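Local coordinates for protein NegoA.19184.a (Neisseria gonorrhoeae, PDB 5UEB) that is of unknown function but belongs to the DUF4265 family and joins a curled five-stranded antiparallel sheet to a second, four-stranded one, at residues Met9-Leu13 / Phe39-Glu43; Thr14-Tyr18 / Phe47-Leu51; Ala52-Ala58 / Leu71-Asn77. All coordinates share one frame; numbering follows the deposited sequence.

Contact 1: residues Met9-Leu13 / Phe39-Glu43; sequences MKSKL and FLIQE
Leu13 and Phe39 run past one another in opposite directions, the leucine lying over one face of the phenylalanine ring. Leu13 CB stands 3.9 Å from the centroid of the Phe39 ring and 18° off its normal, a CH-pi contact displaced toward the rim at CZ. At the other end of the ring Leu13 CD2 reaches Phe39 CD1 at 3.9 Å, so the branched chain spans the ring lengthwise. Phe39 has CG anti to its backbone N (chi1 -172°), which sends the flat ring out from its own strand toward 10-13. There it meets backbone too: Lys12 N lies at the ring edge, in plane, and Ser11 CB comes in obliquely, 3.7 Å from Phe39 CE2. Serine suits this place: its short side chain lets the strand backbone come up to the ring, Lys12 C also lying close to Phe39 CE2.

Strands 10-13 and 39-41 are not neighbours; their axes pass 8.5 Å apart at nearly a right angle. Strand 24-33 lies between them in the antiparallel meander, which is curled so strongly that side chains two strands apart meet on its concave side. Leu13 and Phe39 are buried there, with Ile59 touching both.

At the exposed beginning of strand 10-18 the contact becomes polar. Lys10 bends at chi2 and chi3 and crosses Gln42 at about a right angle, placing NZ 2.8 Å from Gln42 OE1. The ammonium lies in the carbonyl plane, on a lone pair, with a C=O...N angle of 130°. Asn32 OD1 is a second acceptor for Lys10 NZ, whereas Lys12 turns its amine to Ser30 OG on strand 24-33.

Contact 2: residues Thr14-Tyr18 / Phe47-Leu51; sequences TVVYY and FAPNL. With EDO (1,2-ethanediol), chain N; EDO (1,2-ethanediol), chain M.
The long loop between strands 39-41 and 56-62 folds back over the end of strand 10-18, and Tyr17 meets Ala48 where the two come together. Ala48 lies over the centre of the tyrosine ring: its CA is 4.0 Å from the Tyr17 centroid and only 7° off the ring normal, a nearly axial CH-pi contact. Tyr17 places CG between the backbone N and the carbonyl carbon (chi1 65°), which lays the ring against the loop, and the ring edge then has Val15 O in its plane. Alanine suits the spot because its short side chain lets the backbone itself settle on the aromatic face. Its CB still touches two residues, Tyr17 at CD1 and Val15 CG1, the latter at 3.8 Å.

Neighbouring loop residues close round the same ring. Pro49 CD comes obliquely to Tyr17 CD2 at 3.9 Å, and at the far end Tyr17 OH presses tightly on Phe47 CB, 3.2 Å away. The Phe47 ring itself leads off to Tyr110, while Glu27 OE2 accepts from the backbone N of both Phe47 and Ala48. Deeper in, Val15 CG2 and Leu51 CD1 reach tip to tip across 4.0 Å.

A 1,2-ethanediol, probably from the crystallisation liquor, lies between strand and loop. Its O2 donates to Pro49 O over 3.1 Å, and its C2 rests 3.8 Å from Leu51 CD1. Direct strand-to-loop contact is thus made by apolar and aromatic surfaces, which give shape fit but little directional bonding; polar ties to the loop come from other neighbours, among them Glu27 on the strand next to 10-18 and Thr79, which bonds Leu51 O.

Contact 3: residues Ala52-Ala58 / Leu71-Asn77; sequences ALNDIVA and LIKASGN
A chi1 of 61° puts Ser75 OG between its own backbone N and carbonyl carbon, where it faces segment 52-58, 3.0 Å from Leu53 O and 3.0 Å from Asp55 OD1. Its one proton can serve either acceptor. The same oxygen accepts from Asn77 N, forming an ST turn. Asp55 carries CG beside its backbone N (chi1 -78°); this turns the carboxylate to reach Ser75 with OD1 and Ala52 of its own segment with OD2. Ser75 N donates almost straight to Asp55 OD1 at 2.8 Å, on the anti side but tilted from the carboxylate plane, while Ala52 N approaches OD2 from above that plane. These two N-H groups are likely to stabilise the negative charge of the buried aspartate.

Asn77 ND2 binds Leu53 O at 2.9 Å, the acceptor lying in the plane of the Asn77 amide although the donor stands above the carbonyl plane. Water 2 bridges Asn77 ND2 to Asn54 ND2, and water 1 links Asn54 O to Lys73 O. Asn54 and Gly76 both have positive phi, which asparagine and especially glycine tolerate; Asn54 thereby completes the type II turn from Ala52 to Asp55.

Further along, Ile56 pairs with Lys73 through two backbone bonds, and Ile56 O also accepts from Ile72 N at 2.8 Å. Beside them Ile72 CG1 packs on Ala58 CB at 3.9 Å, and Leu71 CD1 meets Val57 CG1 across 4.1 Å, their side chains roughly perpendicular. Two residues, Ile72 and Lys73, facing one, Ile56, make a classic beta bulge, here at the open end of the hairpin 56-62/65-73, where the second strand turns a corner toward the other sheet.

In the fold
All three contacts serve the curled five-stranded sheet. Contacts 1 and 2 share strand 10-18, contact 1 using its beginning and contact 2 its end, and their centres are about 14 Å apart. Contact 3 lies about 11 Å from contact 1, centre to centre, and adjoins it directly: strands 39-41 and 56-62 are neighbours, with Phe39 N 2.8 Å from Val57 O, probably a hydrogen bond. Leu51 connects the apolar sides, its CD2 lying 4.1 Å from Ile41 CD1 of contact 1 and 4.0 Å from Val57 CG1 of contact 3. Beyond contact 3 the chain enters the four-stranded sheet. With the function unknown, none of the contacts, nor the ethanediol between Val15, Pro49 and Leu51, can be tied to an active site.

Contact 1: residues Met9-Leu13 / Phe39-Glu43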
loop_
_atom_site.group_PDB
_atom_site.type_symbol
_atom_site.label_atom_id
_atom_site.label_comp_id
_atom_site.label_asym_id
_atom_site.label_seq_id
_atom_site.Cartn_x
_atom_site.Cartn_y
_atom_site.Cartn_z
ATOM N N MET B 9 -12.345 11.130 -22.288
ATOM C CA MET B 9 -11.147 10.392 -21.872
ATOM C C MET B 9 -11.445 9.155 -21.025
ATOM O O MET B 9 -10.774 8.898 -20.017
ATOM C CB MET B 9 -10.144 11.323 -21.186
ATOM C CG MET B 9 -9.725 12.491 -22.054
ATOM S SD MET B 9 -8.268 13.297 -21.391
ATOM C CE MET B 9 -8.273 14.841 -22.311
ATOM N N LYS B 10 -12.434 8.356 -21.422
ATOM C CA LYS B 10 -12.671 7.096 -20.731
ATOM C C LYS B 10 -11.481 6.162 -20.926
ATOM O O LYS B 10 -10.807 6.168 -21.972
ATOM C CB LYS B 10 -13.928 6.407 -21.264
ATOM C CG LYS B 10 -15.155 7.297 -21.453
ATOM C CD LYS B 10 -15.446 8.198 -20.262
ATOM C CE LYS B 10 -15.682 7.392 -18.985
ATOM N NZ LYS B 10 -16.120 8.310 -17.886
ATOM N N SER B 11 -11.223 5.343 -19.910
ATOM C CA SER B 11 -10.093 4.434 -19.976
ATOM C C SER B 11 -10.350 3.223 -19.087
ATOM O O SER B 11 -11.379 3.117 -18.403
ATOM C CB SER B 11 -8.793 5.162 -19.623
ATOM O OG SER B 11 -7.652 4.361 -19.904
ATOM N N LYS B 12 -9.403 2.290 -19.137
ATOM C CA LYS B 12 -9.408 1.081 -18.326
ATOM C C LYS B 12 -8.034 0.908 -17.700
ATOM O O LYS B 12 -7.004 1.226 -18.312
ATOM C CB LYS B 12 -9.652 -0.166 -19.187
ATOM C CG LYS B 12 -10.764 -0.069 -20.206
ATOM C CD LYS B 12 -12.105 -0.177 -19.550
ATOM C CE LYS B 12 -13.175 -0.491 -20.591
ATOM N NZ LYS B 12 -14.530 -0.412 -19.989
ATOM N N LEU B 13 -8.032 0.369 -16.483
ATOM C CA LEU B 13 -6.811 0.117 -15.735
ATOM C C LEU B 13 -6.825 -1.324 -15.245
ATOM O O LEU B 13 -7.867 -1.817 -14.810
ATOM C CB LEU B 13 -6.848 1.027 -14.510
ATOM C CG LEU B 13 -5.584 1.171 -13.705
ATOM C CD1 LEU B 13 -4.519 1.658 -14.641
ATOM C CD2 LEU B 13 -5.871 2.167 -12.617
ATOM N N PHE B 39 -5.761 8.662 -12.824
ATOM C CA PHE B 39 -6.895 7.854 -13.271
ATOM C C PHE B 39 -7.969 7.880 -12.190
ATOM O O PHE B 39 -7.705 7.512 -11.037
ATOM C CB PHE B 39 -6.412 6.423 -13.531
ATOM C CG PHE B 39 -7.425 5.508 -14.177
ATOM C CD1 PHE B 39 -8.471 4.955 -13.444
ATOM C CD2 PHE B 39 -7.275 5.125 -15.504
ATOM C CE1 PHE B 39 -9.370 4.073 -14.045
ATOM C CE2 PHE B 39 -8.176 4.250 -16.111
ATOM C CZ PHE B 39 -9.224 3.733 -15.389
ATOM N N LEU B 40 -9.172 8.321 -12.550
ATOM C CA LEU B 40 -10.312 8.315 -11.637
ATOM C C LEU B 40 -11.059 6.994 -11.795
ATOM O O LEU B 40 -11.593 6.711 -12.870
ATOM C CB LEU B 40 -11.242 9.487 -11.958
ATOM C CG LEU B 40 -12.561 9.596 -11.177
ATOM C CD1 LEU B 40 -12.273 9.860 -9.709
ATOM C CD2 LEU B 40 -13.456 10.702 -11.760
ATOM N N ILE B 41 -11.094 6.187 -10.729
ATOM C CA ILE B 41 -11.773 4.895 -10.764
ATOM C C ILE B 41 -13.276 5.123 -10.707
ATOM O O ILE B 41 -13.770 5.824 -9.815
ATOM C CB ILE B 41 -11.297 4.018 -9.591
ATOM C CG1 ILE B 41 -9.821 3.647 -9.788
ATOM C CG2 ILE B 41 -12.163 2.762 -9.468
ATOM C CD1 ILE B 41 -9.199 2.948 -8.558
ATOM N N GLN B 42 -14.014 4.544 -11.666
ATOM C CA GLN B 42 -15.452 4.777 -11.771
ATOM C C GLN B 42 -16.280 3.499 -11.652
ATOM O O GLN B 42 -17.449 3.475 -12.057
ATOM C CB GLN B 42 -15.759 5.541 -13.059
ATOM C CG GLN B 42 -15.096 6.916 -13.067
ATOM C CD GLN B 42 -15.478 7.718 -14.274
ATOM O OE1 GLN B 42 -15.339 7.255 -15.407
ATOM N NE2 GLN B 42 -15.974 8.935 -14.051
ATOM N N GLU B 43 -15.704 2.437 -11.103
ATOM C CA GLU B 43 -16.432 1.221 -10.792
ATOM C C GLU B 43 -16.064 0.808 -9.380
ATOM O O GLU B 43 -14.984 1.146 -8.886
ATOM C CB GLU B 43 -16.026 0.062 -11.721
ATOM C CG GLU B 43 -16.375 0.258 -13.177
ATOM C CD GLU B 43 -16.177 -1.016 -13.967
ATOM O OE1 GLU B 43 -17.173 -1.723 -14.218
ATOM O OE2 GLU B 43 -15.015 -1.327 -14.320
#

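Contact 2: residues Thr14-Tyr18 / Phe47-Leu51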
loop_
_atom_site.group_PDB
_atom_site.type_symbol
_atom_site.label_atom_id
_atom_site.label_comp_id
_atom_site.label_asym_id
_atom_site.label_seq_id
_atom_site.Cartn_x
_atom_site.Cartn_y
_atom_site.Cartn_z
ATOM N N THR B 14 -5.672 -2.000 -15.304
ATOM C CA THR B 14 -5.514 -3.315 -14.678
ATOM C C THR B 14 -4.847 -3.161 -13.312
ATOM O O THR B 14 -3.805 -2.518 -13.195
ATOM C CB THR B 14 -4.683 -4.246 -15.560
ATOM O OG1 THR B 14 -5.371 -4.460 -16.797
ATOM C CG2 THR B 14 -4.456 -5.599 -14.864
ATOM N N VAL B 15 -5.470 -3.731 -12.279
ATOM C CA VAL B 15 -4.892 -3.797 -10.941
ATOM C C VAL B 15 -4.377 -5.213 -10.733
ATOM O O VAL B 15 -5.161 -6.169 -10.752
ATOM C CB VAL B 15 -5.931 -3.453 -9.861
ATOM C CG1 VAL B 15 -5.281 -3.463 -8.470
ATOM C CG2 VAL B 15 -6.563 -2.111 -10.132
ATOM N N VAL B 16 -3.067 -5.357 -10.545
ATOM C CA VAL B 16 -2.470 -6.639 -10.180
ATOM C C VAL B 16 -2.454 -6.728 -8.660
ATOM O O VAL B 16 -2.065 -5.770 -7.977
ATOM C CB VAL B 16 -1.051 -6.772 -10.758
ATOM C CG1 VAL B 16 -0.440 -8.118 -10.379
ATOM C CG2 VAL B 16 -1.072 -6.626 -12.269
ATOM N N TYR B 17 -2.926 -7.853 -8.125
ATOM C CA TYR B 17 -3.041 -8.001 -6.678
ATOM C C TYR B 17 -2.881 -9.474 -6.328
ATOM O O TYR B 17 -2.912 -10.346 -7.198
ATOM C CB TYR B 17 -4.388 -7.444 -6.162
ATOM C CG TYR B 17 -5.591 -8.209 -6.666
ATOM C CD1 TYR B 17 -6.095 -8.002 -7.947
ATOM C CD2 TYR B 17 -6.224 -9.149 -5.862
ATOM C CE1 TYR B 17 -7.172 -8.728 -8.423
ATOM C CE2 TYR B 17 -7.321 -9.879 -6.326
ATOM C CZ TYR B 17 -7.791 -9.657 -7.609
ATOM O OH TYR B 17 -8.860 -10.390 -8.076
ATOM N N TYR B 18 -2.712 -9.748 -5.042
ATOM C CA TYR B 18 -2.745 -11.115 -4.541
ATOM C C TYR B 18 -4.121 -11.374 -3.952
ATOM O O TYR B 18 -4.634 -10.559 -3.170
ATOM C CB TYR B 18 -1.641 -11.373 -3.514
ATOM C CG TYR B 18 -0.271 -11.438 -4.137
ATOM C CD1 TYR B 18 0.188 -12.606 -4.736
ATOM C CD2 TYR B 18 0.561 -10.323 -4.147
ATOM C CE1 TYR B 18 1.446 -12.670 -5.320
ATOM C CE2 TYR B 18 1.817 -10.376 -4.721
ATOM C CZ TYR B 18 2.254 -11.548 -5.308
ATOM O OH TYR B 18 3.503 -11.600 -5.881
ATOM N N PHE B 47 -12.726 -7.291 -6.283
ATOM C CA PHE B 47 -11.808 -8.180 -5.570
ATOM C C PHE B 47 -10.521 -7.502 -5.115
ATOM O O PHE B 47 -9.971 -7.862 -4.066
ATOM C CB PHE B 47 -11.434 -9.370 -6.455
ATOM C CG PHE B 47 -12.611 -10.166 -6.917
ATOM C CD1 PHE B 47 -13.299 -10.976 -6.033
ATOM C CD2 PHE B 47 -13.031 -10.099 -8.234
ATOM C CE1 PHE B 47 -14.391 -11.705 -6.457
ATOM C CE2 PHE B 47 -14.120 -10.826 -8.660
ATOM C CZ PHE B 47 -14.801 -11.620 -7.770
ATOM N N ALA B 48 -10.010 -6.559 -5.895
ATOM C CA ALA B 48 -8.740 -5.942 -5.552
ATOM C C ALA B 48 -8.895 -5.173 -4.245
ATOM O O ALA B 48 -9.870 -4.424 -4.082
ATOM C CB ALA B 48 -8.274 -5.003 -6.663
ATOM N N PRO B 49 -7.989 -5.340 -3.295
ATOM C CA PRO B 49 -8.133 -4.674 -2.000
ATOM C C PRO B 49 -7.600 -3.245 -2.010
ATOM O O PRO B 49 -6.852 -2.828 -2.899
ATOM C CB PRO B 49 -7.283 -5.552 -1.070
ATOM C CG PRO B 49 -6.222 -6.111 -1.967
ATOM C CD PRO B 49 -6.896 -6.334 -3.302
ATOM N N ASN B 50 -8.018 -2.495 -0.988
ATOM C CA ASN B 50 -7.499 -1.164 -0.676
ATOM C C ASN B 50 -7.867 -0.106 -1.708
ATOM O O ASN B 50 -7.174 0.909 -1.822
ATOM C CB ASN B 50 -5.990 -1.179 -0.399
ATOM C CG ASN B 50 -5.606 -2.215 0.640
ATOM O OD1 ASN B 50 -4.762 -3.076 0.400
ATOM N ND2 ASN B 50 -6.238 -2.139 1.795
ATOM N N LEU B 51 -8.943 -0.327 -2.466
ATOM C CA LEU B 51 -9.401 0.603 -3.494
ATOM C C LEU B 51 -10.912 0.799 -3.410
ATOM O O LEU B 51 -11.657 -0.109 -3.027
ATOM C CB LEU B 51 -9.023 0.097 -4.896
ATOM C CG LEU B 51 -7.534 0.142 -5.212
ATOM C CD1 LEU B 51 -7.265 -0.579 -6.537
ATOM C CD2 LEU B 51 -7.077 1.584 -5.290
HETATM C C1 EDO N . -3.483 -1.745 -3.370
HETATM O O1 EDO N . -3.185 -0.355 -3.185
HETATM C C2 EDO N . -4.218 -1.979 -4.686
HETATM O O2 EDO N . -4.530 -3.371 -4.821
HETATM C C1 EDO M . -6.059 -2.386 -19.099
HETATM O O1 EDO M . -4.781 -2.681 -18.519
HETATM C C2 EDO M . -5.847 -1.982 -20.553
HETATM O O2 EDO M . -5.085 -0.770 -20.592
#

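Contact 3: residues Ala52-Ala58 / Leu71-Asn77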
loop_
_atom_site.group_PDB
_atom_site.type_symbol
_atom_site.label_atom_id
_atom_site.label_comp_id
_atom_site.label_asym_id
_atom_site.label_seq_id
_atom_site.Cartn_x
_atom_site.Cartn_y
_atom_site.Cartn_z
ATOM N N ALA B 52 -11.361 1.996 -3.778
ATOM C CA ALA B 52 -12.778 2.318 -3.732
ATOM C C ALA B 52 -13.170 3.159 -4.935
ATOM O O ALA B 52 -12.341 3.832 -5.557
ATOM C CB ALA B 52 -13.146 3.081 -2.450
ATOM N N LEU B 53 -14.462 3.100 -5.239
ATOM C CA LEU B 53 -15.070 3.977 -6.237
ATOM C C LEU B 53 -14.633 5.420 -6.009
ATOM O O LEU B 53 -14.638 5.918 -4.876
ATOM C CB LEU B 53 -16.593 3.879 -6.081
ATOM C CG LEU B 53 -17.466 4.769 -6.973
ATOM C CD1 LEU B 53 -17.346 4.318 -8.430
ATOM C CD2 LEU B 53 -18.921 4.734 -6.508
ATOM N N ASN B 54 -14.248 6.084 -7.100
ATOM C CA ASN B 54 -13.866 7.491 -7.129
ATOM C C ASN B 54 -12.524 7.781 -6.466
ATOM O O ASN B 54 -12.150 8.949 -6.346
ATOM C CB ASN B 54 -14.993 8.432 -6.683
ATOM C CG ASN B 54 -16.155 8.421 -7.660
ATOM O OD1 ASN B 54 -15.947 8.296 -8.869
ATOM N ND2 ASN B 54 -17.371 8.546 -7.153
ATOM N N ASP B 55 -11.755 6.751 -6.100
ATOM C CA ASP B 55 -10.348 6.960 -5.782
ATOM C C ASP B 55 -9.608 7.454 -7.026
ATOM O O ASP B 55 -9.957 7.109 -8.162
ATOM C CB ASP B 55 -9.699 5.637 -5.349
ATOM C CG ASP B 55 -10.027 5.241 -3.907
ATOM O OD1 ASP B 55 -10.725 5.988 -3.178
ATOM O OD2 ASP B 55 -9.565 4.152 -3.501
ATOM N N ILE B 56 -8.572 8.266 -6.808
ATOM C CA ILE B 56 -7.685 8.725 -7.874
ATOM C C ILE B 56 -6.349 8.018 -7.703
ATOM O O ILE B 56 -5.771 8.030 -6.610
ATOM C CB ILE B 56 -7.511 10.255 -7.855
ATOM C CG1 ILE B 56 -8.847 10.953 -8.106
ATOM C CG2 ILE B 56 -6.500 10.698 -8.917
ATOM C CD1 ILE B 56 -8.812 12.462 -7.845
ATOM N N VAL B 57 -5.867 7.389 -8.770
ATOM C CA VAL B 57 -4.677 6.555 -8.698
ATOM C C VAL B 57 -3.706 6.947 -9.800
ATOM O O VAL B 57 -4.098 7.466 -10.853
ATOM C CB VAL B 57 -5.001 5.044 -8.772
ATOM C CG1 VAL B 57 -5.937 4.627 -7.630
ATOM C CG2 VAL B 57 -5.597 4.692 -10.137
ATOM N N ALA B 58 -2.428 6.712 -9.539
ATOM C CA ALA B 58 -1.372 6.854 -10.527
ATOM C C ALA B 58 -1.213 5.550 -11.293
ATOM O O ALA B 58 -1.459 4.461 -10.766
ATOM C CB ALA B 58 -0.050 7.208 -9.852
ATOM N N LEU B 71 -1.865 4.769 -5.014
ATOM C CA LEU B 71 -2.970 5.669 -4.705
ATOM C C LEU B 71 -2.478 7.113 -4.682
ATOM O O LEU B 71 -1.414 7.411 -4.129
ATOM C CB LEU B 71 -3.545 5.290 -3.333
ATOM C CG LEU B 71 -4.735 6.104 -2.821
ATOM C CD1 LEU B 71 -5.960 5.867 -3.680
ATOM C CD2 LEU B 71 -5.019 5.752 -1.353
ATOM N N ILE B 72 -3.244 8.004 -5.310
ATOM C CA ILE B 72 -2.987 9.443 -5.253
ATOM C C ILE B 72 -3.877 10.128 -4.228
ATOM O O ILE B 72 -3.394 10.888 -3.387
ATOM C CB ILE B 72 -3.134 10.089 -6.649
ATOM C CG1 ILE B 72 -1.973 9.670 -7.559
ATOM C CG2 ILE B 72 -3.196 11.620 -6.532
ATOM C CD1 ILE B 72 -0.625 10.266 -7.184
ATOM N N LYS B 73 -5.186 9.882 -4.290
ATOM C CA LYS B 73 -6.116 10.510 -3.352
ATOM C C LYS B 73 -7.280 9.559 -3.112
ATOM O O LYS B 73 -8.033 9.242 -4.037
ATOM C CB LYS B 73 -6.617 11.851 -3.898
ATOM C CG LYS B 73 -7.586 12.573 -2.965
ATOM C CD LYS B 73 -8.024 13.913 -3.559
ATOM C CE LYS B 73 -8.920 14.676 -2.595
ATOM N NZ LYS B 73 -9.461 15.918 -3.216
ATOM N N ALA B 74 -7.430 9.103 -1.872
ATOM C CA ALA B 74 -8.586 8.288 -1.537
ATOM C C ALA B 74 -9.852 9.134 -1.564
ATOM O O ALA B 74 -9.856 10.301 -1.154
ATOM C CB ALA B 74 -8.404 7.672 -0.145
ATOM N N SER B 75 -10.938 8.536 -2.059
ATOM C CA SER B 75 -12.229 9.213 -2.047
ATOM C C SER B 75 -12.822 9.313 -0.650
ATOM O O SER B 75 -13.641 10.204 -0.404
ATOM C CB SER B 75 -13.221 8.455 -2.928
ATOM O OG SER B 75 -13.414 7.137 -2.424
ATOM N N GLY B 76 -12.429 8.428 0.264
ATOM C CA GLY B 76 -13.117 8.295 1.526
ATOM C C GLY B 76 -14.233 7.276 1.525
ATOM O O GLY B 76 -14.794 6.990 2.596
ATOM N N ASN B 77 -14.578 6.726 0.362
ATOM C CA ASN B 77 -15.560 5.659 0.286
ATOM C C ASN B 77 -14.977 4.373 0.864
ATOM O O ASN B 77 -13.761 4.177 0.904
ATOM C CB ASN B 77 -15.954 5.397 -1.165
ATOM C CG ASN B 77 -16.833 6.493 -1.743
ATOM O OD1 ASN B 77 -17.667 7.066 -1.044
ATOM N ND2 ASN B 77 -16.672 6.770 -3.023
HETATM O O HOH W 1 -10.508 10.636 -4.697
HETATM O O HOH W 2 -18.111 8.910 -4.355
HETATM O O HOH W 3 -11.480 5.606 -0.029
#